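Local coordinates for catalase (Corynebacterium glutamicum, PDB 4B7H), which catalyses, as a haem catalase, the breakdown of hydrogen peroxide to water and oxygen, and also binds NADPH and is inhibited by nitric oxide, at residues P223-Q234 with P269-F280; G338-Q346 with D426-P434. All coordinates share one frame; numbering follows the deposited sequence.

How the contacts relate
Contact 1 is a strand pair of the antiparallel sheet, and contact 2 is a loop-to-loop junction that lies against the start of strand 223-232; their centres are about 19 Å apart. They meet through two rings of contact 1. Trp225 CZ3 packs 3.4 Å from Leu339 O, and Phe280 CE1 lies 3.5 Å from Val430 O, so the rings of contact 1 reach both segments of contact 2. The two contacts face different ligands. In contact 1 the side chain of His229 comes within about 3 Å of the bound NADPH, whereas contact 2 reaches the haem through Met344, whose backbone O is 3.4 Å from the haem vinyl carbon CBB.

Contact 1. Residues P223-Q234 with P269-F280; sequences PVWVKYHFKTRQ and PIWDVKVQIMPF
Trp225 only just overlaps Phe280: its five-membered ring is nearly parallel to the phenyl ring (15°) but slid well aside, and on the six-membered ring CZ2 comes 3.7 Å from CE1 of Phe280. The rings close one end of an antiparallel strand pair, 223-232 with 270-279, in the curled sheet of the catalase fold. Pro223 CG packs on Phe280 CD1 at 3.6 Å, and a water joins Trp225 NE1 to Phe280 O. Along the pair Val226, Tyr228 and Phe230 run beside Ile277, Val275 and Val273 on one face. The other face is more polar: His229 NE2 donates to Gln276 OE1 at 2.9 Å, from above the amide's carbonyl plane, with ring and amide nearly perpendicular (87°). This histidine also touches the bound NADPH, while Gln276 NE2 is held by the backbone oxygens of Trp297 and Tyr302. At the far end the extended Arg233 grips Asp272 side-on, NE to OD2 and NH2 to OD1, each 2.9 Å and on a syn side, while Ile270 CG2 covers one guanidinium face. Gln234, its chain bent at chi2 (70°), accepts from Ile270 N with OE1 at 2.9 Å and sends NE2 3.2 Å to Ile270 O, which Arg233 N meets from the opposite face.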
loop_
_atom_site.group_PDB
_atom_site.type_symbol
_atom_site.label_atom_id
_atom_site.label_comp_id
_atom_site.label_asym_id
_atom_site.label_seq_id
_atom_site.Cartn_x
_atom_site.Cartn_y
_atom_site.Cartn_z
ATOM N N PRO A 223 -5.991 41.858 -10.415
ATOM C CA PRO A 223 -5.282 41.190 -9.319
ATOM C C PRO A 223 -4.634 42.163 -8.332
ATOM O O PRO A 223 -4.219 43.257 -8.717
ATOM C CB PRO A 223 -4.185 40.433 -10.062
ATOM C CG PRO A 223 -3.818 41.376 -11.188
ATOM C CD PRO A 223 -5.121 42.050 -11.592
ATOM N N VAL A 224 -4.569 41.757 -7.067
ATOM C CA VAL A 224 -3.707 42.387 -6.074
ATOM C C VAL A 224 -2.952 41.276 -5.345
ATOM O O VAL A 224 -3.420 40.134 -5.275
ATOM C CB VAL A 224 -4.503 43.221 -5.046
ATOM C CG1 VAL A 224 -5.066 44.471 -5.683
ATOM C CG2 VAL A 224 -5.609 42.386 -4.405
ATOM N N TRP A 225 -1.776 41.593 -4.811
ATOM C CA TRP A 225 -1.045 40.625 -4.003
ATOM C C TRP A 225 -1.505 40.722 -2.551
ATOM O O TRP A 225 -1.765 41.823 -2.052
ATOM C CB TRP A 225 0.459 40.866 -4.108
ATOM C CG TRP A 225 1.011 40.783 -5.515
ATOM C CD1 TRP A 225 1.524 41.816 -6.261
ATOM C CD2 TRP A 225 1.109 39.608 -6.339
ATOM N NE1 TRP A 225 1.936 41.353 -7.490
ATOM C CE2 TRP A 225 1.688 40.003 -7.564
ATOM C CE3 TRP A 225 0.757 38.260 -6.162
ATOM C CZ2 TRP A 225 1.934 39.097 -8.600
ATOM C CZ3 TRP A 225 1.004 37.367 -7.190
ATOM C CH2 TRP A 225 1.588 37.786 -8.392
ATOM N N VAL A 226 -1.627 39.585 -1.864
ATOM C CA VAL A 226 -2.086 39.609 -0.478
ATOM C C VAL A 226 -1.276 38.694 0.438
ATOM O O VAL A 226 -0.675 37.716 -0.015
ATOM C CB VAL A 226 -3.586 39.211 -0.354
ATOM C CG1 VAL A 226 -4.474 40.134 -1.180
ATOM C CG2 VAL A 226 -3.800 37.745 -0.751
ATOM N N LYS A 227 -1.254 39.038 1.724
ATOM C CA LYS A 227 -0.781 38.146 2.780
ATOM C C LYS A 227 -1.843 38.052 3.869
ATOM O O LYS A 227 -2.422 39.060 4.283
ATOM C CB LYS A 227 0.544 38.619 3.387
ATOM C CG LYS A 227 1.753 38.436 2.475
ATOM C CD LYS A 227 3.048 38.781 3.202
ATOM C CE LYS A 227 4.270 38.654 2.290
ATOM N NZ LYS A 227 4.611 37.239 1.917
ATOM N N TYR A 228 -2.093 36.833 4.330
ATOM C CA TYR A 228 -3.074 36.583 5.375
ATOM C C TYR A 228 -2.472 36.631 6.766
ATOM O O TYR A 228 -1.406 36.052 7.008
ATOM C CB TYR A 228 -3.673 35.201 5.197
ATOM C CG TYR A 228 -4.529 35.008 3.976
ATOM C CD1 TYR A 228 -5.832 35.497 3.936
ATOM C CD2 TYR A 228 -4.058 34.292 2.880
ATOM C CE1 TYR A 228 -6.634 35.298 2.829
ATOM C CE2 TYR A 228 -4.851 34.086 1.766
ATOM C CZ TYR A 228 -6.140 34.589 1.748
ATOM O OH TYR A 228 -6.936 34.372 0.647
ATOM N N HIS A 229 -3.186 37.276 7.675
ATOM C CA HIS A 229 -2.848 37.345 9.081
ATOM C C HIS A 229 -4.045 36.981 9.920
ATOM O O HIS A 229 -5.098 37.531 9.752
ATOM C CB HIS A 229 -2.362 38.794 9.447
ATOM C CG HIS A 229 -1.090 39.226 8.767
ATOM N ND1 HIS A 229 0.029 39.448 9.418
ATOM C CD2 HIS A 229 -0.853 39.515 7.467
ATOM C CE1 HIS A 229 0.937 39.820 8.569
ATOM N NE2 HIS A 229 0.389 39.878 7.373
ATOM N N PHE A 230 -3.878 36.013 10.805
ATOM C CA PHE A 230 -4.942 35.575 11.694
ATOM C C PHE A 230 -4.545 35.977 13.111
ATOM O O PHE A 230 -3.650 35.370 13.713
ATOM C CB PHE A 230 -5.156 34.061 11.559
ATOM C CG PHE A 230 -5.333 33.608 10.130
ATOM C CD1 PHE A 230 -6.419 34.046 9.380
ATOM C CD2 PHE A 230 -4.413 32.762 9.533
ATOM C CE1 PHE A 230 -6.583 33.642 8.060
ATOM C CE2 PHE A 230 -4.574 32.354 8.215
ATOM C CZ PHE A 230 -5.655 32.797 7.478
ATOM N N LYS A 231 -5.180 37.031 13.624
ATOM C CA LYS A 231 -4.712 37.670 14.851
ATOM C C LYS A 231 -5.492 37.148 16.055
ATOM O O LYS A 231 -6.711 37.333 16.152
ATOM C CB LYS A 231 -4.804 39.200 14.744
ATOM C CG LYS A 231 -4.095 39.790 13.515
ATOM C CD LYS A 231 -2.594 39.533 13.515
ATOM C CE LYS A 231 -1.891 40.291 14.636
ATOM N NZ LYS A 231 -0.400 40.146 14.541
ATOM N N THR A 232 -4.790 36.477 16.963
ATOM C CA THR A 232 -5.465 35.800 18.060
ATOM C C THR A 232 -6.144 36.766 19.028
ATOM O O THR A 232 -5.536 37.726 19.495
ATOM C CB THR A 232 -4.514 34.885 18.848
ATOM O OG1 THR A 232 -5.194 34.433 20.022
ATOM C CG2 THR A 232 -3.242 35.628 19.250
ATOM N N ARG A 233 -7.414 36.509 19.322
ATOM C CA ARG A 233 -8.116 37.303 20.319
ATOM C C ARG A 233 -7.731 36.911 21.736
ATOM O O ARG A 233 -7.987 37.661 22.687
ATOM C CB ARG A 233 -9.625 37.188 20.139
ATOM C CG ARG A 233 -10.138 37.993 18.983
ATOM C CD ARG A 233 -11.590 38.369 19.179
ATOM N NE ARG A 233 -12.136 38.920 17.949
ATOM C CZ ARG A 233 -13.432 39.082 17.711
ATOM N NH1 ARG A 233 -14.324 38.740 18.630
ATOM N NH2 ARG A 233 -13.828 39.586 16.554
ATOM N N GLN A 234 -7.122 35.737 21.876
ATOM C CA GLN A 234 -6.657 35.259 23.175
ATOM C C GLN A 234 -5.304 35.880 23.539
ATOM O O GLN A 234 -4.937 35.944 24.719
ATOM C CB GLN A 234 -6.566 33.729 23.172
ATOM C CG GLN A 234 -7.922 33.026 23.026
ATOM C CD GLN A 234 -8.561 33.180 21.648
ATOM O OE1 GLN A 234 -9.694 33.656 21.531
ATOM N NE2 GLN A 234 -7.844 32.769 20.602
ATOM N N PRO A 269 -12.144 29.688 21.058
ATOM C CA PRO A 269 -11.113 30.642 20.639
ATOM C C PRO A 269 -11.458 31.311 19.310
ATOM O O PRO A 269 -12.066 30.685 18.421
ATOM C CB PRO A 269 -9.861 29.770 20.500
ATOM C CG PRO A 269 -10.389 28.422 20.146
ATOM C CD PRO A 269 -11.698 28.292 20.905
ATOM N N ILE A 270 -11.070 32.578 19.190
ATOM C CA ILE A 270 -11.391 33.397 18.032
ATOM C C ILE A 270 -10.120 34.041 17.488
ATOM O O ILE A 270 -9.207 34.375 18.250
ATOM C CB ILE A 270 -12.414 34.495 18.416
ATOM C CG1 ILE A 270 -13.725 33.863 18.887
ATOM C CG2 ILE A 270 -12.676 35.444 17.256
ATOM C CD1 ILE A 270 -14.618 34.816 19.643
ATOM N N TRP A 271 -10.053 34.181 16.168
ATOM C CA TRP A 271 -8.999 34.944 15.510
ATOM C C TRP A 271 -9.629 35.955 14.570
ATOM O O TRP A 271 -10.581 35.635 13.853
ATOM C CB TRP A 271 -8.107 34.028 14.673
ATOM C CG TRP A 271 -7.133 33.199 15.456
ATOM C CD1 TRP A 271 -5.794 33.436 15.608
ATOM C CD2 TRP A 271 -7.416 32.003 16.197
ATOM N NE1 TRP A 271 -5.226 32.461 16.402
ATOM C CE2 TRP A 271 -6.198 31.566 16.767
ATOM C CE3 TRP A 271 -8.576 31.254 16.425
ATOM C CZ2 TRP A 271 -6.107 30.414 17.552
ATOM C CZ3 TRP A 271 -8.488 30.105 17.207
ATOM C CH2 TRP A 271 -7.259 29.695 17.761
ATOM N N ASP A 272 -9.093 37.171 14.560
ATOM C CA ASP A 272 -9.505 38.152 13.562
ATOM C C ASP A 272 -8.732 37.944 12.258
ATOM O O ASP A 272 -7.505 37.851 12.262
ATOM C CB ASP A 272 -9.331 39.568 14.101
ATOM C CG ASP A 272 -10.332 39.886 15.187
ATOM O OD1 ASP A 272 -11.525 40.059 14.852
ATOM O OD2 ASP A 272 -9.936 39.939 16.371
ATOM N N VAL A 273 -9.467 37.841 11.153
ATOM C CA VAL A 273 -8.882 37.610 9.831
ATOM C C VAL A 273 -8.578 38.939 9.153
ATOM O O VAL A 273 -9.476 39.754 8.943
ATOM C CB VAL A 273 -9.833 36.793 8.931
ATOM C CG1 VAL A 273 -9.221 36.592 7.551
ATOM C CG2 VAL A 273 -10.157 35.448 9.575
ATOM N N LYS A 274 -7.310 39.159 8.827
ATOM C CA LYS A 274 -6.882 40.401 8.195
ATOM C C LYS A 274 -5.957 40.087 7.026
ATOM O O LYS A 274 -5.400 38.987 6.942
ATOM C CB LYS A 274 -6.169 41.312 9.209
ATOM C CG LYS A 274 -6.930 41.520 10.517
ATOM C CD LYS A 274 -6.245 42.535 11.426
ATOM C CE LYS A 274 -6.987 42.676 12.752
ATOM N NZ LYS A 274 -8.359 43.215 12.560
ATOM N N VAL A 275 -5.813 41.039 6.113
ATOM C CA VAL A 275 -4.869 40.900 5.016
ATOM C C VAL A 275 -4.010 42.142 4.857
ATOM O O VAL A 275 -4.424 43.248 5.201
ATOM C CB VAL A 275 -5.574 40.626 3.667
ATOM C CG1 VAL A 275 -6.077 39.186 3.615
ATOM C CG2 VAL A 275 -6.714 41.627 3.419
ATOM N N GLN A 276 -2.796 41.941 4.357
ATOM C CA GLN A 276 -2.041 43.020 3.740
ATOM C C GLN A 276 -2.350 42.958 2.257
ATOM O O GLN A 276 -2.429 41.871 1.681
ATOM C CB GLN A 276 -0.539 42.837 3.951
ATOM C CG GLN A 276 -0.085 42.929 5.395
ATOM C CD GLN A 276 1.381 42.621 5.553
ATOM O OE1 GLN A 276 1.797 41.468 5.433
ATOM N NE2 GLN A 276 2.182 43.653 5.819
ATOM N N ILE A 277 -2.534 44.119 1.636
ATOM C CA ILE A 277 -2.839 44.177 0.215
ATOM C C ILE A 277 -1.818 45.057 -0.495
ATOM O O ILE A 277 -1.730 46.256 -0.226
ATOM C CB ILE A 277 -4.270 44.708 -0.033
ATOM C CG1 ILE A 277 -5.300 43.794 0.643
ATOM C CG2 ILE A 277 -4.547 44.831 -1.536
ATOM C CD1 ILE A 277 -6.735 44.264 0.487
ATOM N N MET A 278 -1.036 44.450 -1.385
ATOM C CA MET A 278 -0.072 45.185 -2.191
ATOM C C MET A 278 -0.567 45.310 -3.626
ATOM O O MET A 278 -0.758 44.311 -4.312
ATOM C CB MET A 278 1.287 44.487 -2.163
ATOM C CG MET A 278 2.324 45.113 -3.090
ATOM S SD MET A 278 3.854 44.157 -3.153
ATOM C CE MET A 278 4.536 44.466 -1.527
ATOM N N PRO A 279 -0.793 46.546 -4.089
ATOM C CA PRO A 279 -1.203 46.722 -5.487
ATOM C C PRO A 279 -0.231 46.022 -6.439
ATOM O O PRO A 279 0.982 46.000 -6.183
ATOM C CB PRO A 279 -1.148 48.242 -5.676
ATOM C CG PRO A 279 -1.414 48.782 -4.304
ATOM C CD PRO A 279 -0.714 47.831 -3.368
ATOM N N PHE A 280 -0.764 45.441 -7.509
ATOM C CA PHE A 280 0.036 44.694 -8.473
ATOM C C PHE A 280 1.229 45.519 -8.950
ATOM O O PHE A 280 2.347 45.008 -9.059
ATOM C CB PHE A 280 -0.853 44.284 -9.651
ATOM C CG PHE A 280 -0.226 43.287 -10.592
ATOM C CD1 PHE A 280 -0.320 41.920 -10.348
ATOM C CD2 PHE A 280 0.423 43.714 -11.743
ATOM C CE1 PHE A 280 0.241 41.002 -11.229
ATOM C CE2 PHE A 280 0.985 42.807 -12.621
ATOM C CZ PHE A 280 0.898 41.444 -12.362
HETATM O O HOH W 1 -3.534 46.249 -8.123
HETATM O O HOH W 2 3.238 42.252 -9.907
HETATM O O HOH W 3 -7.502 39.818 17.400
#

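Contact 2. Residues G338-Q346 with D426-P434; sequences GLSPDRMLQ and DDIYVNPDP. With HEM (protoporphyrin IX containing Fe), chain E.
Tyr429 lays one face of its ring on the backbone of Ser340, whose CA sits over the ring centre, 4.1 Å above its plane, and this is the closely packed middle of the contact. Its CG stands between the backbone N and the carbonyl carbon (chi1 58°), a turn that carries the ring back over Ser340. Close by, Leu339 CB approaches CD1 of the tyrosine at 3.9 Å, and Pro341 CD comes 3.8 Å from CE2. Beside the ring, Leu339 N donates to Ile428 O at 2.8 Å in a nearly straight bond (169°), whereas Leu339 O, buried here, finds no hydrogen-bonding partner. The phenolic end is held by Gln346, on the first turn of helix 343-359, which crosses it at about a right angle: NE2 donates to Tyr429 OH at 3.0 Å, the oxygen lying in the amide plane. The same nitrogen bonds Ser340 O at 2.9 Å, and Asn45 of a second subunit donates to OE1, so the amide is fixed at both ends.

Farther along, the contact thins. Pro341 and Pro432 meet tip to tip, CG to CG at 3.8 Å, and the chain then runs out to the exposed Asp433. Asp427, partly exposed at the opposite end of 426-434, turns instead to a salt bridge with Arg441 of a third subunit.

Within 338-346, Pro341 centres an inverse gamma turn and Asp342 N-caps the helix, whose Met344 packs against a haem vinyl group. The junction thus joins the approach to this haem-pocket helix to a loop bound into the tetramer. Because Gln346 NE2 spends its two N-H groups on Ser340 O and Tyr429 OH, one amide ties helix start, preceding turn and tyrosine together, the rest of the grip being one backbone bond and apolar packing.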
loop_
_atom_site.group_PDB
_atom_site.type_symbol
_atom_site.label_atom_id
_atom_site.label_comp_id
_atom_site.label_asym_id
_atom_site.label_seq_id
_atom_site.Cartn_x
_atom_site.Cartn_y
_atom_site.Cartn_z
ATOM N N GLY A 338 -5.344 33.256 -6.097
ATOM C CA GLY A 338 -4.282 32.722 -6.924
ATOM C C GLY A 338 -2.981 32.583 -6.159
ATOM O O GLY A 338 -2.898 32.928 -4.970
ATOM N N LEU A 339 -1.967 32.081 -6.858
ATOM C CA LEU A 339 -0.643 31.861 -6.294
ATOM C C LEU A 339 0.262 33.076 -6.575
ATOM O O LEU A 339 -0.231 34.193 -6.774
ATOM C CB LEU A 339 -0.043 30.570 -6.871
ATOM C CG LEU A 339 -0.990 29.365 -6.827
ATOM C CD1 LEU A 339 -0.410 28.148 -7.548
ATOM C CD2 LEU A 339 -1.349 29.025 -5.380
ATOM N N SER A 340 1.575 32.853 -6.598
ATOM C CA SER A 340 2.564 33.906 -6.838
ATOM C C SER A 340 3.864 33.205 -7.210
ATOM O O SER A 340 3.957 31.984 -7.060
ATOM C CB SER A 340 2.769 34.750 -5.574
ATOM O OG SER A 340 3.526 34.041 -4.604
ATOM N N PRO A 341 4.870 33.958 -7.695
ATOM C CA PRO A 341 6.182 33.357 -7.992
ATOM C C PRO A 341 7.067 33.198 -6.761
ATOM O O PRO A 341 8.248 33.560 -6.773
ATOM C CB PRO A 341 6.824 34.338 -8.984
ATOM C CG PRO A 341 6.050 35.590 -8.891
ATOM C CD PRO A 341 4.711 35.300 -8.283
ATOM N N ASP A 342 6.463 32.698 -5.693
ATOM C CA ASP A 342 7.166 32.218 -4.514
ATOM C C ASP A 342 7.463 30.736 -4.776
ATOM O O ASP A 342 6.542 29.915 -4.860
ATOM C CB ASP A 342 6.258 32.426 -3.294
ATOM C CG ASP A 342 6.830 31.869 -2.008
ATOM O OD1 ASP A 342 7.589 30.873 -2.032
ATOM O OD2 ASP A 342 6.481 32.422 -0.945
ATOM N N ARG A 343 8.743 30.392 -4.926
ATOM C CA ARG A 343 9.116 29.035 -5.324
ATOM C C ARG A 343 8.778 27.998 -4.255
ATOM O O ARG A 343 8.541 26.827 -4.576
ATOM C CB ARG A 343 10.601 28.954 -5.691
ATOM C CG ARG A 343 10.995 29.874 -6.827
ATOM C CD ARG A 343 12.474 29.796 -7.097
ATOM N NE ARG A 343 12.877 30.879 -7.979
ATOM C CZ ARG A 343 14.143 31.170 -8.247
ATOM N NH1 ARG A 343 15.107 30.442 -7.702
ATOM N NH2 ARG A 343 14.440 32.188 -9.046
ATOM N N MET A 344 8.776 28.411 -2.990
ATOM C CA MET A 344 8.368 27.508 -1.918
ATOM C C MET A 344 6.902 27.146 -2.103
ATOM O O MET A 344 6.534 25.965 -2.097
ATOM C CB MET A 344 8.608 28.152 -0.553
ATOM C CG MET A 344 10.088 28.338 -0.217
ATOM S SD MET A 344 10.884 26.832 0.356
ATOM C CE MET A 344 10.240 26.798 2.024
ATOM N N LEU A 345 6.066 28.163 -2.290
ATOM C CA LEU A 345 4.646 27.948 -2.528
ATOM C C LEU A 345 4.427 27.031 -3.729
ATOM O O LEU A 345 3.630 26.090 -3.664
ATOM C CB LEU A 345 3.926 29.280 -2.731
ATOM C CG LEU A 345 2.449 29.190 -3.121
ATOM C CD1 LEU A 345 1.638 28.392 -2.082
ATOM C CD2 LEU A 345 1.898 30.607 -3.339
ATOM N N GLN A 346 5.152 27.270 -4.818
ATOM C CA GLN A 346 4.934 26.484 -6.028
ATOM C C GLN A 346 5.291 25.008 -5.825
ATOM O O GLN A 346 4.604 24.124 -6.331
ATOM C CB GLN A 346 5.642 27.124 -7.228
ATOM C CG GLN A 346 5.092 28.522 -7.495
ATOM C CD GLN A 346 5.132 28.949 -8.948
ATOM O OE1 GLN A 346 5.543 28.195 -9.837
ATOM N NE2 GLN A 346 4.690 30.180 -9.199
ATOM N N ASP A 426 -5.272 33.110 -15.354
ATOM C CA ASP A 426 -5.455 33.922 -14.149
ATOM C C ASP A 426 -5.868 33.103 -12.924
ATOM O O ASP A 426 -5.627 33.509 -11.789
ATOM C CB ASP A 426 -6.453 35.069 -14.400
ATOM C CG ASP A 426 -7.835 34.576 -14.779
ATOM O OD1 ASP A 426 -7.946 33.801 -15.747
ATOM O OD2 ASP A 426 -8.817 34.972 -14.114
ATOM N N ASP A 427 -6.490 31.954 -13.156
ATOM C CA ASP A 427 -6.884 31.059 -12.072
ATOM C C ASP A 427 -5.685 30.432 -11.364
ATOM O O ASP A 427 -5.813 29.948 -10.242
ATOM C CB ASP A 427 -7.749 29.951 -12.640
ATOM C CG ASP A 427 -7.045 29.198 -13.734
ATOM O OD1 ASP A 427 -6.922 29.753 -14.845
ATOM O OD2 ASP A 427 -6.579 28.071 -13.472
ATOM N N ILE A 428 -4.533 30.406 -12.030
ATOM C CA ILE A 428 -3.292 30.023 -11.371
ATOM C C ILE A 428 -2.759 31.277 -10.683
ATOM O O ILE A 428 -2.740 31.348 -9.452
ATOM C CB ILE A 428 -2.296 29.386 -12.364
ATOM C CG1 ILE A 428 -2.985 28.248 -13.126
ATOM C CG2 ILE A 428 -1.075 28.853 -11.629
ATOM C CD1 ILE A 428 -2.113 27.600 -14.176
ATOM N N TYR A 429 -2.356 32.262 -11.485
ATOM C CA TYR A 429 -2.199 33.652 -11.031
ATOM C C TYR A 429 -1.947 34.539 -12.236
ATOM O O TYR A 429 -1.469 34.068 -13.275
ATOM C CB TYR A 429 -1.084 33.854 -9.978
ATOM C CG TYR A 429 0.312 33.421 -10.382
ATOM C CD1 TYR A 429 0.677 32.083 -10.346
ATOM C CD2 TYR A 429 1.275 34.348 -10.754
ATOM C CE1 TYR A 429 1.954 31.669 -10.686
ATOM C CE2 TYR A 429 2.566 33.946 -11.099
ATOM C CZ TYR A 429 2.894 32.600 -11.074
ATOM O OH TYR A 429 4.169 32.181 -11.414
ATOM N N VAL A 430 -2.296 35.815 -12.113
ATOM C CA VAL A 430 -1.878 36.790 -13.114
ATOM C C VAL A 430 -0.399 37.038 -12.851
ATOM O O VAL A 430 -0.027 37.595 -11.809
ATOM C CB VAL A 430 -2.649 38.114 -13.006
ATOM C CG1 VAL A 430 -2.189 39.077 -14.098
ATOM C CG2 VAL A 430 -4.144 37.868 -13.117
ATOM N N ASN A 431 0.454 36.600 -13.769
ATOM C CA ASN A 431 1.887 36.651 -13.508
ATOM C C ASN A 431 2.479 38.039 -13.712
ATOM O O ASN A 431 1.995 38.818 -14.546
ATOM C CB ASN A 431 2.641 35.629 -14.364
ATOM C CG ASN A 431 2.409 35.830 -15.851
ATOM O OD1 ASN A 431 1.522 35.209 -16.440
ATOM N ND2 ASN A 431 3.206 36.703 -16.465
ATOM N N PRO A 432 3.522 38.356 -12.935
ATOM C CA PRO A 432 4.325 39.543 -13.217
ATOM C C PRO A 432 5.356 39.207 -14.300
ATOM O O PRO A 432 5.313 38.120 -14.874
ATOM C CB PRO A 432 5.011 39.801 -11.879
ATOM C CG PRO A 432 5.244 38.425 -11.336
ATOM C CD PRO A 432 4.018 37.623 -11.755
ATOM N N ASP A 433 6.251 40.144 -14.590
ATOM C CA ASP A 433 7.346 39.943 -15.533
ATOM C C ASP A 433 8.184 38.756 -15.047
ATOM O O ASP A 433 8.550 38.710 -13.875
ATOM C CB ASP A 433 8.186 41.230 -15.525
ATOM C CG ASP A 433 9.290 41.264 -16.582
ATOM O OD1 ASP A 433 9.589 40.252 -17.241
ATOM O OD2 ASP A 433 9.882 42.349 -16.738
ATOM N N PRO A 434 8.461 37.777 -15.932
ATOM C CA PRO A 434 9.308 36.650 -15.515
ATOM C C PRO A 434 10.800 37.006 -15.514
ATOM O O PRO A 434 11.605 36.235 -14.994
ATOM C CB PRO A 434 9.009 35.576 -16.573
ATOM C CG PRO A 434 8.634 36.359 -17.787
ATOM C CD PRO A 434 7.862 37.553 -17.260
HETATM C CHA HEM E . 2.682 19.622 6.232
HETATM C CHB HEM E . 5.405 20.007 2.237
HETATM C CHC HEM E . 6.641 24.485 3.597
HETATM C CHD HEM E . 2.841 24.492 6.553
HETATM C C1A HEM E . 3.318 19.330 5.050
HETATM C C2A HEM E . 3.199 18.090 4.306
HETATM C C3A HEM E . 3.942 18.217 3.197
HETATM C C4A HEM E . 4.559 19.521 3.208
HETATM C CMA HEM E . 4.149 17.202 2.067
HETATM C CAA HEM E . 2.344 16.878 4.736
HETATM C CBA HEM E . 0.923 17.055 4.219
HETATM C CGA HEM E . 0.069 15.833 4.427
HETATM O O1A HEM E . -1.136 16.021 4.730
HETATM O O2A HEM E . 0.557 14.680 4.292
HETATM C C1B HEM E . 6.007 21.244 2.259
HETATM C C2B HEM E . 6.975 21.736 1.304
HETATM C C3B HEM E . 7.333 22.974 1.703
HETATM C C4B HEM E . 6.581 23.292 2.897
HETATM C CMB HEM E . 7.478 20.925 0.092
HETATM C CAB HEM E . 8.307 23.980 1.061
HETATM C CBB HEM E . 8.558 23.993 -0.248
HETATM C C1C HEM E . 5.608 24.946 4.394
HETATM C C2C HEM E . 5.249 26.329 4.672
HETATM C C3C HEM E . 4.188 26.309 5.498
HETATM C C4C HEM E . 3.846 24.924 5.738
HETATM C CMC HEM E . 5.997 27.567 4.117
HETATM C CAC HEM E . 3.354 27.477 6.078
HETATM C CBC HEM E . 3.221 28.657 5.448
HETATM C C1D HEM E . 2.513 23.184 6.785
HETATM C C2D HEM E . 1.522 22.789 7.732
HETATM C C3D HEM E . 1.459 21.288 7.645
HETATM C C4D HEM E . 2.413 20.906 6.640
HETATM C CMD HEM E . 0.706 23.695 8.651
HETATM C CAD HEM E . 0.525 20.401 8.454
HETATM C CBD HEM E . -0.869 20.478 7.834
HETATM C CGD HEM E . -1.756 19.668 8.732
HETATM O O1D HEM E . -2.278 18.613 8.293
HETATM O O2D HEM E . -1.926 20.069 9.911
HETATM N NA HEM E . 4.150 20.191 4.351
HETATM N NB HEM E . 5.788 22.208 3.218
HETATM N NC HEM E . 4.723 24.113 5.058
HETATM N ND HEM E . 3.032 22.054 6.159
HETATM FE FE HEM E . 4.455 22.139 4.739
#